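Local atomic coordinates of PUA domain-containing protein (Pyrococcus horikoshii, PDB entry 3D79), a protein that is of uncharacterised function but, as a PUA domain protein with a Pre-PUA-like region, probably binds RNA. Residues I59-D63 against K64-I68. Numbering follows the deposited sequence.
Sequences ILVND and KPMFI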
# COMPACT_ATOMS: atom_id res chain seq x y z
N ILE A 59 -10.18 -3.14 6.47
CA ILE A 59 -9.88 -3.51 7.84
C ILE A 59 -9.65 -2.24 8.66
O ILE A 59 -8.79 -1.43 8.31
CB ILE A 59 -8.62 -4.42 7.94
CG1 ILE A 59 -8.74 -5.65 7.02
CG2 ILE A 59 -8.35 -4.81 9.40
CD1 ILE A 59 -9.83 -6.63 7.43
N LEU A 60 -10.43 -2.09 9.72
CA LEU A 60 -10.35 -0.93 10.60
C LEU A 60 -9.64 -1.30 11.90
O LEU A 60 -9.91 -2.35 12.48
CB LEU A 60 -11.75 -0.39 10.92
CG LEU A 60 -12.56 0.16 9.73
CD1 LEU A 60 -13.46 -0.92 9.14
CD2 LEU A 60 -13.37 1.39 10.14
N VAL A 61 -8.73 -0.43 12.33
CA VAL A 61 -8.01 -0.62 13.59
C VAL A 61 -8.41 0.52 14.51
O VAL A 61 -8.13 1.68 14.21
CB VAL A 61 -6.48 -0.64 13.38
CG1 VAL A 61 -5.77 -0.91 14.69
CG2 VAL A 61 -6.10 -1.70 12.35
N ASN A 62 -9.08 0.17 15.60
CA ASN A 62 -9.67 1.16 16.51
C ASN A 62 -10.45 2.23 15.74
O ASN A 62 -10.26 3.44 15.93
CB ASN A 62 -8.61 1.76 17.44
CG ASN A 62 -7.85 0.69 18.20
OD1 ASN A 62 -8.43 -0.29 18.67
ND2 ASN A 62 -6.54 0.87 18.33
N ASP A 63 -11.31 1.74 14.84
CA ASP A 63 -12.24 2.52 14.01
C ASP A 63 -11.63 3.36 12.88
O ASP A 63 -12.35 4.07 12.17
CB ASP A 63 -13.21 3.33 14.88
CG ASP A 63 -13.98 2.46 15.85
OD1 ASP A 63 -14.70 1.54 15.39
OD2 ASP A 63 -13.87 2.69 17.07
N LYS A 64 -10.31 3.28 12.69
CA LYS A 64 -9.71 3.96 11.55
C LYS A 64 -9.42 2.97 10.42
O LYS A 64 -8.84 1.91 10.66
CB LYS A 64 -8.47 4.77 11.94
CG LYS A 64 -7.23 3.98 12.26
CD LYS A 64 -6.18 4.87 12.93
CE LYS A 64 -5.09 4.04 13.57
NZ LYS A 64 -5.63 2.95 14.44
N PRO A 65 -9.85 3.30 9.18
CA PRO A 65 -9.57 2.43 8.04
C PRO A 65 -8.07 2.32 7.82
O PRO A 65 -7.40 3.34 7.61
CB PRO A 65 -10.25 3.14 6.86
CG PRO A 65 -10.50 4.53 7.32
CD PRO A 65 -10.63 4.49 8.81
N MET A 66 -7.54 1.10 7.88
CA MET A 66 -6.10 0.89 7.80
C MET A 66 -5.66 0.06 6.61
O MET A 66 -4.69 0.40 5.95
CB MET A 66 -5.56 0.27 9.10
CG MET A 66 -5.39 1.28 10.24
SD MET A 66 -4.21 2.60 9.87
CE MET A 66 -2.69 1.67 9.69
N PHE A 67 -6.37 -1.04 6.34
CA PHE A 67 -5.91 -1.99 5.32
C PHE A 67 -6.98 -2.39 4.33
O PHE A 67 -8.18 -2.40 4.65
CB PHE A 67 -5.37 -3.28 5.96
CG PHE A 67 -4.52 -3.04 7.17
CD1 PHE A 67 -3.27 -2.45 7.04
CD2 PHE A 67 -4.98 -3.39 8.43
CE1 PHE A 67 -2.47 -2.21 8.17
CE2 PHE A 67 -4.19 -3.16 9.56
CZ PHE A 67 -2.94 -2.56 9.43
N ILE A 68 -6.52 -2.73 3.13
CA ILE A 68 -7.33 -3.44 2.15
C ILE A 68 -7.14 -4.93 2.38
O ILE A 68 -6.05 -5.37 2.74
CB ILE A 68 -6.92 -3.05 0.69
CG1 ILE A 68 -8.00 -3.44 -0.32
CG2 ILE A 68 -5.56 -3.63 0.31
CD1 ILE A 68 -7.87 -2.67 -1.63
O HOH W 1 -5.16 3.01 17.15
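Val-61 pushes its CG2 methyl into a hollow between Met-66 and Phe-67, 3.7 Å from Met-66 CG and equally close to Phe-67 CE2. The same ring receives Ile-59 at its edge: CB lies in the ring plane, and CG2 comes within 3.8 Å of Phe-67 CD2. Met-66 CB occupies one face of the ring, 3.6 Å above the plane over its centre.

Met-66 can share the sheet face that carries Ile-59, Val-61 and Phe-67 because a classic beta bulge places it and Phe-67 opposite Ile-59. The evidence is the forked acceptor Ile-59 O, which takes Met-66 N (2.9 Å) and Phe-67 N (3.1 Å), both in its carbonyl plane. Leu-60 and Pro-65 occupy the opposite face of the sheet, where Leu-60 CG lies 4.1 Å from Pro-65 CA, a looser fit.

A type I' turn from Val-61 to Lys-64 closes the hairpin, with positive phi at Asn-62 and Asp-63. Lys-64 curls back, CG between the backbone N and the carbonyl carbon (chi1 73°) and the chain bent at chi4 (-50°), so that NZ donates a hydrogen bond to Val-61 O (2.8 Å) from above its carbonyl plane; the backbone N of Lys-64 donates a second from the opposite face. A water bridges NZ to Asn-62 ND2, which also bonds Asp-45 OD1, while Asn-62 OD1 accepts from Glu-46 N.

The hairpin supplies the third and fourth strands of the five-stranded antiparallel Pre-PUA-like sheet, with 47-51 beside 56-61 and 73-76 beside 64-70. Asp-63 salt-bridges Lys-48; helix 18-32 packs Ile-24 against Ile-59 and Phe-67, and Leu-28 against Phe-67.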